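Local coordinates for protein CDP-4-keto-6-deoxy-D-glucose-3-dehydrase (Yersinia pseudotuberculosis, PDB 3BB8) that probably uses pyridoxal 5'-phosphate to dehydrate CDP-4-keto-6-deoxy-D-glucose at C3, a step toward the dideoxy sugars of lipopolysaccharide, at residues V371-L376 / Q407-G412; E332-T337 / G346-L351; L92-L97 / N125-N130; G103-K108 / N185-E190. The protein carries 1 engineered substitution. All coordinates share one frame; numbering follows the deposited sequence.

Overall arrangement
Along the chain, contacts 3 and 4 come first, with alternating segments; contact 2 closes before contact 1 opens. Contacts 1 and 2 have centres about 10 Å apart and share the small antiparallel sheet in which strand 347-351 lies between 331-332 and 408-411. Contacts 3 and 4 have centres about 11 Å apart and touch: Leu94 packs on Leu107 and Leu97 on Trp187, where helix 86-96 lies against the large mixed sheet. The two groups are about 29 to 35 Å apart, centre to centre. Side chains of contacts 1 and 3 each come within about 8 Å of bound pyridoxal phosphate, so packing from both regions reaches the surroundings of the cofactor site.

Contact 1 of 4, residues V371-L376 / Q407-G412; sequences VGTRLL and QTFWIG
Arg374 lays its CB over one face of the Trp410 indole, 3.6 Å from the centroid of the five-membered ring, a CH-pi contact set toward the rim. CG carries on across the six-membered part, reaching Trp410 CZ2 at 3.7 Å. The guanidinium does not stack on the indole, because its plane is turned 57° from the ring; instead NH1 folds back to the residue before it, giving Thr373 O a 2.6 Å hydrogen bond that lies in the guanidinium plane. The indole is steered by its first torsion, which puts CG between the backbone N and the carbonyl carbon (chi1 55°). At its edge NE1 makes a weak hydrogen bond to Leu375 O, 3.1 Å long. Behind these side chains the backbones pair: Trp410 N donates to Arg374 O at 2.8 Å, and Arg374 N donates to Trp410 O at 3.0 Å. That makes one antiparallel hydrogen-bonded pair, a single bridge. Beyond the bridge the methyl groups take over, with Thr373 CG2 lying 3.6 Å from Ile411 CG2 and also meeting Phe409 CD1 obliquely. The side chains of Leu375 and Phe409 cross at about a right angle, Leu375 CD2 coming nearest Phe409 CB. Farther out, Tyr280 of the second subunit packs on both Arg374 and Trp410, and the side chain of Trp410 is about 8 Å from bound pyridoxal phosphate. The loop 371-376 thus runs beside strand 408-411, whose other neighbour is strand 347-351, while helix 359-368 covers Thr373 and Phe409 and helix 419-432 covers Val371 and Ile411.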
loop_
_atom_site.group_PDB
_atom_site.type_symbol
_atom_site.label_atom_id
_atom_site.label_comp_id
_atom_site.label_asym_id
_atom_site.label_seq_id
_atom_site.Cartn_x
_atom_site.Cartn_y
_atom_site.Cartn_z
ATOM N N VAL A 371 -3.672 12.830 30.219
ATOM C CA VAL A 371 -4.893 12.434 29.532
ATOM C C VAL A 371 -4.759 12.839 28.075
ATOM O O VAL A 371 -4.832 14.029 27.743
ATOM C CB VAL A 371 -6.122 13.141 30.120
ATOM C CG1 VAL A 371 -7.362 12.822 29.279
ATOM C CG2 VAL A 371 -6.322 12.708 31.556
ATOM N N GLY A 372 -4.559 11.851 27.207
ATOM C CA GLY A 372 -4.398 12.137 25.796
ATOM C C GLY A 372 -5.662 12.628 25.121
ATOM O O GLY A 372 -6.767 12.199 25.456
ATOM N N THR A 373 -5.496 13.548 24.179
ATOM C CA THR A 373 -6.621 14.079 23.423
ATOM C C THR A 373 -6.233 14.123 21.943
ATOM O O THR A 373 -5.050 14.053 21.594
ATOM C CB THR A 373 -7.009 15.519 23.863
ATOM O OG1 THR A 373 -5.888 16.394 23.685
ATOM C CG2 THR A 373 -7.445 15.542 25.326
ATOM N N ARG A 374 -7.241 14.230 21.085
ATOM C CA ARG A 374 -7.025 14.298 19.650
ATOM C C ARG A 374 -8.084 15.206 19.068
ATOM O O ARG A 374 -9.239 15.159 19.489
ATOM C CB ARG A 374 -7.167 12.907 19.003
ATOM C CG ARG A 374 -6.092 11.912 19.376
ATOM C CD ARG A 374 -4.795 12.282 18.717
ATOM N NE ARG A 374 -3.727 11.342 19.044
ATOM C CZ ARG A 374 -3.032 11.357 20.174
ATOM N NH1 ARG A 374 -3.282 12.272 21.108
ATOM N NH2 ARG A 374 -2.075 10.458 20.367
ATOM N N LEU A 375 -7.709 16.031 18.102
ATOM C CA LEU A 375 -8.700 16.873 17.473
ATOM C C LEU A 375 -9.444 15.940 16.508
ATOM O O LEU A 375 -8.981 14.830 16.252
ATOM C CB LEU A 375 -8.018 18.034 16.741
ATOM C CG LEU A 375 -7.187 18.959 17.655
ATOM C CD1 LEU A 375 -6.888 20.259 16.921
ATOM C CD2 LEU A 375 -7.953 19.268 18.952
ATOM N N LEU A 376 -10.595 16.363 15.996
ATOM C CA LEU A 376 -11.366 15.522 15.088
ATOM C C LEU A 376 -10.774 15.460 13.673
ATOM O O LEU A 376 -11.404 15.875 12.691
ATOM C CB LEU A 376 -12.830 15.998 15.045
ATOM C CG LEU A 376 -13.848 15.016 14.442
ATOM C CD1 LEU A 376 -13.685 13.677 15.098
ATOM C CD2 LEU A 376 -15.269 15.513 14.640
ATOM N N GLN A 407 -13.662 23.917 18.195
ATOM C CA GLN A 407 -14.048 23.531 19.552
ATOM C C GLN A 407 -14.143 22.057 19.927
ATOM O O GLN A 407 -14.353 21.735 21.100
ATOM C CB GLN A 407 -15.388 24.196 19.866
ATOM C CG GLN A 407 -15.402 25.701 19.634
ATOM C CD GLN A 407 -14.594 26.441 20.673
ATOM O OE1 GLN A 407 -14.875 26.346 21.870
ATOM N NE2 GLN A 407 -13.589 27.179 20.233
ATOM N N THR A 408 -13.986 21.157 18.962
ATOM C CA THR A 408 -14.113 19.733 19.263
ATOM C C THR A 408 -12.804 18.981 19.440
ATOM O O THR A 408 -11.758 19.389 18.954
ATOM C CB THR A 408 -14.949 19.034 18.169
ATOM O OG1 THR A 408 -16.184 19.738 18.008
ATOM C CG2 THR A 408 -15.246 17.585 18.539
ATOM N N PHE A 409 -12.879 17.874 20.165
ATOM C CA PHE A 409 -11.730 17.020 20.400
ATOM C C PHE A 409 -12.282 15.720 20.985
ATOM O O PHE A 409 -13.442 15.672 21.386
ATOM C CB PHE A 409 -10.752 17.700 21.367
ATOM C CG PHE A 409 -11.219 17.737 22.799
ATOM C CD1 PHE A 409 -10.839 16.739 23.697
ATOM C CD2 PHE A 409 -12.037 18.764 23.249
ATOM C CE1 PHE A 409 -11.270 16.768 25.027
ATOM C CE2 PHE A 409 -12.475 18.803 24.575
ATOM C CZ PHE A 409 -12.089 17.801 25.463
ATOM N N TRP A 410 -11.477 14.664 21.017
ATOM C CA TRP A 410 -11.954 13.408 21.575
ATOM C C TRP A 410 -10.924 12.755 22.466
ATOM O O TRP A 410 -9.731 13.024 22.348
ATOM C CB TRP A 410 -12.391 12.427 20.471
ATOM C CG TRP A 410 -11.359 12.115 19.411
ATOM C CD1 TRP A 410 -11.054 12.867 18.315
ATOM C CD2 TRP A 410 -10.538 10.940 19.329
ATOM N NE1 TRP A 410 -10.101 12.233 17.549
ATOM C CE2 TRP A 410 -9.765 11.051 18.149
ATOM C CE3 TRP A 410 -10.380 9.805 20.137
ATOM C CZ2 TRP A 410 -8.851 10.072 17.756
ATOM C CZ3 TRP A 410 -9.468 8.828 19.746
ATOM C CH2 TRP A 410 -8.716 8.969 18.565
ATOM N N ILE A 411 -11.387 11.891 23.364
ATOM C CA ILE A 411 -10.492 11.138 24.235
ATOM C C ILE A 411 -10.840 9.653 24.228
ATOM O O ILE A 411 -11.664 9.201 23.434
ATOM C CB ILE A 411 -10.541 11.660 25.683
ATOM C CG1 ILE A 411 -11.954 11.520 26.253
ATOM C CG2 ILE A 411 -10.079 13.109 25.741
ATOM C CD1 ILE A 411 -12.229 12.428 27.431
ATOM N N GLY A 412 -10.205 8.898 25.120
ATOM C CA GLY A 412 -10.025 7.472 24.921
ATOM C C GLY A 412 -11.056 6.647 25.664
ATOM O O GLY A 412 -11.248 6.816 26.869
#

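Contact 2 of 4, residues E332-T337 / G346-L351; sequences ELPEAT and GFPITL
Pro334 drives its ring into the angle between Phe347 and Pro348, and its three ring methylenes share out the neighbours, all of them close to Pro348 O. CB, the first, rests on the ring of Pro348, 3.6 Å from CG of that residue. CG, the next, stands over one face of Phe347, 3.6 Å from the centroid and 21° off the normal, a CH-pi contact in which the two side chains cross at about a right angle. CD, last in the ring, is the nearest of the three to Pro348 O, at 3.1 Å, and also comes near Phe347 CZ. Phe347 CG is anti to the backbone N (chi1 -165°), which sets the ring out beside Pro334; chi2 then sets how its face is turned. Leu333 comes in at the edge of the same aromatic ring, where its CD2 approaches Phe347 CE2 at 4.0 Å. Phe317 and Leu320 of helix 293-323 also pack against Phe347.

Two residues back along the chain, Glu332 forms an antiparallel hydrogen-bonded pair with Thr350. The bond from Glu332 N to Thr350 O is 2.9 Å and almost straight, at 178°; its return, Thr350 N to Glu332 O, is weak at 3.4 Å. The carboxylate of Glu332 is held by salt bridges to Arg403 and Lys352.

The next hydrogen-bonded pair in this register would be Pro334 with Pro348, and neither has an N-H to give. The chemistry therefore changes within two residues, from a backbone bridge at the margin of the antiparallel sheet to carbon packing, where, across this contact, the carbonyl of Pro348 meets proline methylenes and no N-H.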
loop_
_atom_site.group_PDB
_atom_site.type_symbol
_atom_site.label_atom_id
_atom_site.label_comp_id
_atom_site.label_asym_id
_atom_site.label_seq_id
_atom_site.Cartn_x
_atom_site.Cartn_y
_atom_site.Cartn_z
ATOM N N GLU A 332 -20.285 19.791 25.687
ATOM C CA GLU A 332 -21.386 19.044 25.103
ATOM C C GLU A 332 -20.959 17.588 24.951
ATOM O O GLU A 332 -19.950 17.290 24.301
ATOM C CB GLU A 332 -21.756 19.649 23.752
ATOM C CG GLU A 332 -22.620 20.891 23.881
ATOM C CD GLU A 332 -22.511 21.804 22.685
ATOM O OE1 GLU A 332 -22.538 21.299 21.546
ATOM O OE2 GLU A 332 -22.404 23.032 22.881
ATOM N N LEU A 333 -21.717 16.684 25.562
ATOM C CA LEU A 333 -21.382 15.267 25.507
ATOM C C LEU A 333 -21.905 14.584 24.247
ATOM O O LEU A 333 -22.942 14.967 23.710
ATOM C CB LEU A 333 -21.903 14.560 26.761
ATOM C CG LEU A 333 -21.223 15.033 28.046
ATOM C CD1 LEU A 333 -21.903 14.406 29.255
ATOM C CD2 LEU A 333 -19.752 14.672 28.012
ATOM N N PRO A 334 -21.186 13.555 23.765
ATOM C CA PRO A 334 -21.550 12.801 22.560
ATOM C C PRO A 334 -22.892 12.076 22.597
ATOM O O PRO A 334 -23.352 11.631 23.649
ATOM C CB PRO A 334 -20.371 11.847 22.385
ATOM C CG PRO A 334 -19.927 11.604 23.784
ATOM C CD PRO A 334 -19.984 12.982 24.396
ATOM N N GLU A 335 -23.514 11.960 21.429
ATOM C CA GLU A 335 -24.801 11.291 21.321
ATOM C C GLU A 335 -24.883 10.366 20.107
ATOM O O GLU A 335 -24.705 10.794 18.960
ATOM C CB GLU A 335 -25.924 12.331 21.263
ATOM C CG GLU A 335 -26.311 12.898 22.617
ATOM C CD GLU A 335 -27.164 14.151 22.506
ATOM O OE1 GLU A 335 -27.933 14.275 21.526
ATOM O OE2 GLU A 335 -27.073 15.011 23.410
ATOM N N ALA A 336 -25.149 9.089 20.370
ATOM C CA ALA A 336 -25.274 8.106 19.308
ATOM C C ALA A 336 -26.388 8.542 18.374
ATOM O O ALA A 336 -27.365 9.147 18.806
ATOM C CB ALA A 336 -25.594 6.743 19.895
ATOM N N THR A 337 -26.234 8.246 17.089
ATOM C CA THR A 337 -27.243 8.601 16.100
ATOM C C THR A 337 -28.503 7.774 16.349
ATOM O O THR A 337 -28.426 6.606 16.735
ATOM C CB THR A 337 -26.713 8.358 14.666
ATOM O OG1 THR A 337 -25.676 9.304 14.384
ATOM C CG2 THR A 337 -27.820 8.524 13.635
ATOM N N GLY A 346 -13.813 6.511 19.669
ATOM C CA GLY A 346 -13.295 7.456 20.641
ATOM C C GLY A 346 -14.459 8.200 21.262
ATOM O O GLY A 346 -15.609 7.985 20.872
ATOM N N PHE A 347 -14.167 9.081 22.212
ATOM C CA PHE A 347 -15.197 9.861 22.910
ATOM C C PHE A 347 -15.095 11.339 22.512
ATOM O O PHE A 347 -14.262 12.067 23.045
ATOM C CB PHE A 347 -14.991 9.716 24.418
ATOM C CG PHE A 347 -16.162 10.164 25.244
ATOM C CD1 PHE A 347 -17.266 9.333 25.418
ATOM C CD2 PHE A 347 -16.150 11.408 25.869
ATOM C CE1 PHE A 347 -18.344 9.728 26.209
ATOM C CE2 PHE A 347 -17.219 11.820 26.663
ATOM C CZ PHE A 347 -18.319 10.979 26.836
ATOM N N PRO A 348 -15.940 11.797 21.573
ATOM C CA PRO A 348 -15.931 13.192 21.108
ATOM C C PRO A 348 -16.625 14.199 22.042
ATOM O O PRO A 348 -17.767 14.000 22.464
ATOM C CB PRO A 348 -16.623 13.100 19.753
ATOM C CG PRO A 348 -17.678 12.054 20.015
ATOM C CD PRO A 348 -16.907 10.996 20.798
ATOM N N ILE A 349 -15.926 15.293 22.324
ATOM C CA ILE A 349 -16.429 16.340 23.206
ATOM C C ILE A 349 -16.243 17.727 22.603
ATOM O O ILE A 349 -15.154 18.066 22.137
ATOM C CB ILE A 349 -15.682 16.316 24.557
ATOM C CG1 ILE A 349 -15.911 14.971 25.250
ATOM C CG2 ILE A 349 -16.149 17.476 25.439
ATOM C CD1 ILE A 349 -14.990 14.735 26.418
ATOM N N THR A 350 -17.307 18.524 22.615
ATOM C CA THR A 350 -17.243 19.895 22.123
ATOM C C THR A 350 -17.291 20.896 23.272
ATOM O O THR A 350 -18.289 20.989 23.987
ATOM C CB THR A 350 -18.390 20.198 21.143
ATOM O OG1 THR A 350 -18.250 19.383 19.972
ATOM C CG2 THR A 350 -18.375 21.663 20.740
ATOM N N LEU A 351 -16.206 21.645 23.445
ATOM C CA LEU A 351 -16.122 22.638 24.509
ATOM C C LEU A 351 -16.893 23.903 24.144
ATOM O O LEU A 351 -16.688 24.479 23.076
ATOM C CB LEU A 351 -14.661 22.980 24.809
ATOM C CG LEU A 351 -14.416 24.245 25.634
ATOM C CD1 LEU A 351 -14.718 23.995 27.104
ATOM C CD2 LEU A 351 -12.990 24.738 25.451
#

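Contact 3 of 4, residues L92-L97 / N125-N130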
loop_
_atom_site.group_PDB
_atom_site.type_symbol
_atom_site.label_atom_id
_atom_site.label_comp_id
_atom_site.label_asym_id
_atom_site.label_seq_id
_atom_site.Cartn_x
_atom_site.Cartn_y
_atom_site.Cartn_z
ATOM N N LEU A 92 -9.161 1.995 -3.254
ATOM C CA LEU A 92 -9.632 0.893 -4.102
ATOM C C LEU A 92 -11.161 0.904 -4.302
ATOM O O LEU A 92 -11.654 0.624 -5.395
ATOM C CB LEU A 92 -9.191 -0.452 -3.497
ATOM C CG LEU A 92 -7.692 -0.786 -3.592
ATOM C CD1 LEU A 92 -7.380 -2.043 -2.795
ATOM C CD2 LEU A 92 -7.313 -0.991 -5.061
ATOM N N ALA A 93 -11.899 1.231 -3.244
ATOM C CA ALA A 93 -13.360 1.285 -3.292
ATOM C C ALA A 93 -13.856 2.301 -4.320
ATOM O O ALA A 93 -14.691 1.981 -5.164
ATOM C CB ALA A 93 -13.911 1.627 -1.906
ATOM N N LEU A 94 -13.327 3.520 -4.259
ATOM C CA LEU A 94 -13.726 4.585 -5.181
ATOM C C LEU A 94 -13.193 4.361 -6.596
ATOM O O LEU A 94 -13.896 4.612 -7.573
ATOM C CB LEU A 94 -13.232 5.938 -4.654
ATOM C CG LEU A 94 -13.726 7.281 -5.205
ATOM C CD1 LEU A 94 -13.182 7.537 -6.613
ATOM C CD2 LEU A 94 -15.241 7.298 -5.182
ATOM N N THR A 95 -11.958 3.887 -6.703
ATOM C CA THR A 95 -11.335 3.655 -8.000
ATOM C C THR A 95 -12.054 2.580 -8.793
ATOM O O THR A 95 -12.278 2.730 -9.988
ATOM C CB THR A 95 -9.859 3.244 -7.841
ATOM O OG1 THR A 95 -9.154 4.292 -7.169
ATOM C CG2 THR A 95 -9.218 2.981 -9.221
ATOM N N ALA A 96 -12.417 1.500 -8.114
ATOM C CA ALA A 96 -13.117 0.388 -8.724
ATOM C C ALA A 96 -14.396 0.828 -9.436
ATOM O O ALA A 96 -14.761 0.278 -10.479
ATOM C CB ALA A 96 -13.447 -0.617 -7.671
ATOM N N LEU A 97 -15.079 1.817 -8.875
ATOM C CA LEU A 97 -16.312 2.299 -9.477
ATOM C C LEU A 97 -16.035 3.092 -10.742
ATOM O O LEU A 97 -16.966 3.614 -11.357
ATOM C CB LEU A 97 -17.083 3.171 -8.488
ATOM C CG LEU A 97 -17.569 2.503 -7.201
ATOM C CD1 LEU A 97 -18.331 3.509 -6.341
ATOM C CD2 LEU A 97 -18.458 1.334 -7.553
ATOM N N ASN A 125 -9.765 12.027 -0.409
ATOM C CA ASN A 125 -8.713 12.068 -1.416
ATOM C C ASN A 125 -8.914 11.178 -2.647
ATOM O O ASN A 125 -8.674 11.618 -3.770
ATOM C CB ASN A 125 -7.349 11.780 -0.765
ATOM C CG ASN A 125 -6.952 12.850 0.249
ATOM O OD1 ASN A 125 -7.643 13.876 0.398
ATOM N ND2 ASN A 125 -5.836 12.631 0.936
ATOM N N PRO A 126 -9.361 9.922 -2.459
ATOM C CA PRO A 126 -9.557 9.051 -3.625
ATOM C C PRO A 126 -10.406 9.727 -4.702
ATOM O O PRO A 126 -10.127 9.597 -5.888
ATOM C CB PRO A 126 -10.230 7.814 -3.025
ATOM C CG PRO A 126 -9.631 7.753 -1.632
ATOM C CD PRO A 126 -9.704 9.219 -1.211
ATOM N N THR A 127 -11.439 10.452 -4.280
ATOM C CA THR A 127 -12.314 11.164 -5.208
ATOM C C THR A 127 -11.497 12.132 -6.045
ATOM O O THR A 127 -11.604 12.153 -7.267
ATOM C CB THR A 127 -13.399 11.965 -4.452
ATOM O OG1 THR A 127 -14.389 11.063 -3.941
ATOM C CG2 THR A 127 -14.060 12.979 -5.367
ATOM N N ILE A 128 -10.680 12.932 -5.373
ATOM C CA ILE A 128 -9.826 13.913 -6.036
ATOM C C ILE A 128 -8.731 13.246 -6.883
ATOM O O ILE A 128 -8.387 13.718 -7.974
ATOM C CB ILE A 128 -9.131 14.823 -4.990
ATOM C CG1 ILE A 128 -10.182 15.537 -4.137
ATOM C CG2 ILE A 128 -8.220 15.815 -5.683
ATOM C CD1 ILE A 128 -9.627 16.263 -2.941
ATOM N N GLN A 129 -8.174 12.156 -6.362
ATOM C CA GLN A 129 -7.100 11.449 -7.048
ATOM C C GLN A 129 -7.575 10.728 -8.308
ATOM O O GLN A 129 -6.769 10.285 -9.115
ATOM C CB GLN A 129 -6.417 10.497 -6.068
ATOM C CG GLN A 129 -5.787 11.245 -4.889
ATOM C CD GLN A 129 -5.377 10.333 -3.745
ATOM O OE1 GLN A 129 -6.145 9.460 -3.321
ATOM N NE2 GLN A 129 -4.161 10.536 -3.230
ATOM N N ASN A 130 -8.889 10.627 -8.480
ATOM C CA ASN A 130 -9.438 10.005 -9.675
ATOM C C ASN A 130 -10.007 11.077 -10.592
ATOM O O ASN A 130 -10.681 10.783 -11.569
ATOM C CB ASN A 130 -10.519 8.988 -9.320
ATOM C CG ASN A 130 -9.942 7.628 -9.000
ATOM O OD1 ASN A 130 -9.734 7.280 -7.834
ATOM N ND2 ASN A 130 -9.647 6.856 -10.047
#
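The flat carboxamide of Asn130 faces Leu94 and Thr95, while across the contact the pyrrolidine ring of Pro126 meets Leu94. To one side of the amide plane sits the methyl CD1 of Leu94, 4.0 Å from Asn130 CG, the two side chains sliding past each other in opposite directions. Thr95 crosses Asn130 at about a right angle, with its OG1 3.9 Å from the same CG; that hydroxyl is hydrogen-bonded to Leu91 O, one helical turn earlier. Which way round the amide sits is doubtful, so its two polar ends cannot be told apart with confidence. The Pro126 ring turns its CB to Leu94, CB to CB 3.9 Å.

Leu94 carries most of the contact. Its CG is anti to the backbone N (chi1 -166°), from where CD1 reaches Thr127 CA at 4.0 Å and CG lies at the same distance from Thr127 OG1. It joins helix 86-96 to helix 121-129, two helices of the aspartate aminotransferase fold that each have cofactor-binding residues close to their start: Gly86 and Ser87 for one, Phe120 just before the other. Proline has no N-H, and helix 121-129 is kinked at this point, the nitrogens of Pro126 and Thr127 both lacking a bond to the preceding turn. Pro126 also packs on Asn90 and Leu91, and its side chain is about 8 Å from bound pyridoxal phosphate. From the second subunit, Gly286 O accepts a hydrogen bond from Asn125 ND2.

Contact 4 of 4, residues G103-K108 / N185-E190; sequences GVRALK and NLWLIE
Trp187 is gripped by Arg105 twice, once on a ring face and once through its N-H. The guanidinium lies flat on the indole with the planes only 4° apart, and CZ stands 3.6 Å from the centroid of the six-membered ring, a stacked cation-pi pair. NH1 comes to 3.4 Å from Trp187 CH2, while NH2 rides over the middle of the ring system. From the backbone of the same arginine, the carbonyl O accepts a hydrogen bond from the indole NE1, a short one of 2.6 Å, nearly straight and in the ring plane. CG sits between the backbone N and the carbonyl carbon (chi1 61°), and a bend at chi3 then turns the chain toward the indole. Leu107 adds its CD1 obliquely, 3.6 Å from Trp187 CD1, and this buried part is the tight one.

Toward solvent the grip slackens. NH2 makes just a weak bond to Asn185 O, 3.1 Å long with an angle of 124° at the hydrogen. Asn185 itself is exposed.

Asn185 is where the chain leaves helix 174-184, with positive phi, before entering strand 187-191, which runs parallel between 159-165 and 211-215. The loop from helix 86-96 to strand 112-115 is thereby fastened at the start of a central strand, an alpha/beta arrangement belonging to the large mixed sheet of the aspartate aminotransferase fold.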
loop_
_atom_site.group_PDB
_atom_site.type_symbol
_atom_site.label_atom_id
_atom_site.label_comp_id
_atom_site.label_asym_id
_atom_site.label_seq_id
_atom_site.Cartn_x
_atom_site.Cartn_y
_atom_site.Cartn_z
ATOM N N GLY A 103 -20.169 0.183 -17.289
ATOM C CA GLY A 103 -20.828 0.969 -18.309
ATOM C C GLY A 103 -21.168 2.393 -17.926
ATOM O O GLY A 103 -20.357 3.101 -17.332
ATOM N N VAL A 104 -22.390 2.803 -18.264
ATOM C CA VAL A 104 -22.875 4.154 -18.009
ATOM C C VAL A 104 -22.727 4.656 -16.570
ATOM O O VAL A 104 -22.625 5.861 -16.346
ATOM C CB VAL A 104 -24.367 4.286 -18.426
ATOM C CG1 VAL A 104 -25.268 3.656 -17.368
ATOM C CG2 VAL A 104 -24.717 5.748 -18.654
ATOM N N ARG A 105 -22.707 3.754 -15.591
ATOM C CA ARG A 105 -22.578 4.223 -14.221
ATOM C C ARG A 105 -21.189 4.104 -13.593
ATOM O O ARG A 105 -21.051 3.875 -12.393
ATOM C CB ARG A 105 -23.632 3.561 -13.329
ATOM C CG ARG A 105 -23.579 2.056 -13.210
ATOM C CD ARG A 105 -24.736 1.602 -12.317
ATOM N NE ARG A 105 -24.909 2.523 -11.192
ATOM C CZ ARG A 105 -25.165 2.165 -9.939
ATOM N NH1 ARG A 105 -25.289 0.888 -9.610
ATOM N NH2 ARG A 105 -25.278 3.098 -9.005
ATOM N N ALA A 106 -20.162 4.294 -14.417
ATOM C CA ALA A 106 -18.779 4.239 -13.964
ATOM C C ALA A 106 -18.294 5.669 -13.735
ATOM O O ALA A 106 -18.431 6.513 -14.614
ATOM C CB ALA A 106 -17.919 3.564 -15.014
ATOM N N LEU A 107 -17.728 5.942 -12.564
ATOM C CA LEU A 107 -17.230 7.282 -12.259
ATOM C C LEU A 107 -16.249 7.784 -13.307
ATOM O O LEU A 107 -15.306 7.089 -13.668
ATOM C CB LEU A 107 -16.554 7.300 -10.883
ATOM C CG LEU A 107 -17.458 7.473 -9.663
ATOM C CD1 LEU A 107 -18.641 6.534 -9.751
ATOM C CD2 LEU A 107 -16.651 7.217 -8.400
ATOM N N LYS A 108 -16.477 8.996 -13.794
ATOM C CA LYS A 108 -15.603 9.595 -14.793
ATOM C C LYS A 108 -15.048 10.895 -14.240
ATOM O O LYS A 108 -15.688 11.548 -13.418
ATOM C CB LYS A 108 -16.371 9.885 -16.091
ATOM C CG LYS A 108 -16.544 8.685 -17.013
ATOM C CD LYS A 108 -17.994 8.211 -17.095
ATOM C CE LYS A 108 -18.899 9.239 -17.773
ATOM N NZ LYS A 108 -20.295 8.726 -17.958
ATOM N N ASN A 185 -30.023 6.969 -7.775
ATOM C CA ASN A 185 -29.218 5.846 -8.246
ATOM C C ASN A 185 -27.721 6.112 -8.089
ATOM O O ASN A 185 -26.911 5.749 -8.952
ATOM C CB ASN A 185 -29.535 5.549 -9.712
ATOM C CG ASN A 185 -30.918 4.982 -9.898
ATOM O OD1 ASN A 185 -31.220 3.879 -9.432
ATOM N ND2 ASN A 185 -31.774 5.733 -10.577
ATOM N N LEU A 186 -27.365 6.744 -6.977
ATOM C CA LEU A 186 -25.980 7.072 -6.683
ATOM C C LEU A 186 -25.292 5.899 -6.005
ATOM O O LEU A 186 -25.923 5.148 -5.259
ATOM C CB LEU A 186 -25.914 8.274 -5.744
ATOM C CG LEU A 186 -26.603 9.568 -6.168
ATOM C CD1 LEU A 186 -26.571 10.550 -5.003
ATOM C CD2 LEU A 186 -25.914 10.149 -7.397
ATOM N N TRP A 187 -23.998 5.749 -6.281
ATOM C CA TRP A 187 -23.183 4.706 -5.664
ATOM C C TRP A 187 -22.986 5.123 -4.213
ATOM O O TRP A 187 -22.877 6.314 -3.928
ATOM C CB TRP A 187 -21.795 4.638 -6.319
ATOM C CG TRP A 187 -21.744 3.978 -7.649
ATOM C CD1 TRP A 187 -21.515 4.573 -8.855
ATOM C CD2 TRP A 187 -21.876 2.580 -7.906
ATOM N NE1 TRP A 187 -21.493 3.625 -9.851
ATOM C CE2 TRP A 187 -21.712 2.393 -9.294
ATOM C CE3 TRP A 187 -22.113 1.463 -7.094
ATOM C CZ2 TRP A 187 -21.775 1.139 -9.887
ATOM C CZ3 TRP A 187 -22.174 0.221 -7.682
ATOM C CH2 TRP A 187 -22.004 0.067 -9.066
ATOM N N LEU A 188 -22.926 4.163 -3.297
ATOM C CA LEU A 188 -22.707 4.502 -1.893
ATOM C C LEU A 188 -21.521 3.765 -1.268
ATOM O O LEU A 188 -21.517 2.531 -1.185
ATOM C CB LEU A 188 -23.955 4.210 -1.040
ATOM C CG LEU A 188 -23.696 4.441 0.465
ATOM C CD1 LEU A 188 -23.573 5.932 0.720
ATOM C CD2 LEU A 188 -24.807 3.841 1.323
ATOM N N ILE A 189 -20.523 4.520 -0.814
ATOM C CA ILE A 189 -19.370 3.904 -0.159
ATOM C C ILE A 189 -19.342 4.267 1.326
ATOM O O ILE A 189 -19.303 5.444 1.694
ATOM C CB ILE A 189 -18.038 4.332 -0.808
ATOM C CG1 ILE A 189 -17.948 3.744 -2.218
ATOM C CG2 ILE A 189 -16.857 3.826 0.027
ATOM C CD1 ILE A 189 -16.825 4.277 -3.039
ATOM N N GLU A 190 -19.367 3.239 2.168
ATOM C CA GLU A 190 -19.335 3.404 3.616
ATOM C C GLU A 190 -17.927 3.252 4.189
ATOM O O GLU A 190 -17.418 2.134 4.289
ATOM C CB GLU A 190 -20.196 2.343 4.293
ATOM C CG GLU A 190 -21.670 2.618 4.423
ATOM C CD GLU A 190 -22.363 1.456 5.113
ATOM O OE1 GLU A 190 -22.737 0.482 4.421
ATOM O OE2 GLU A 190 -22.508 1.497 6.352
#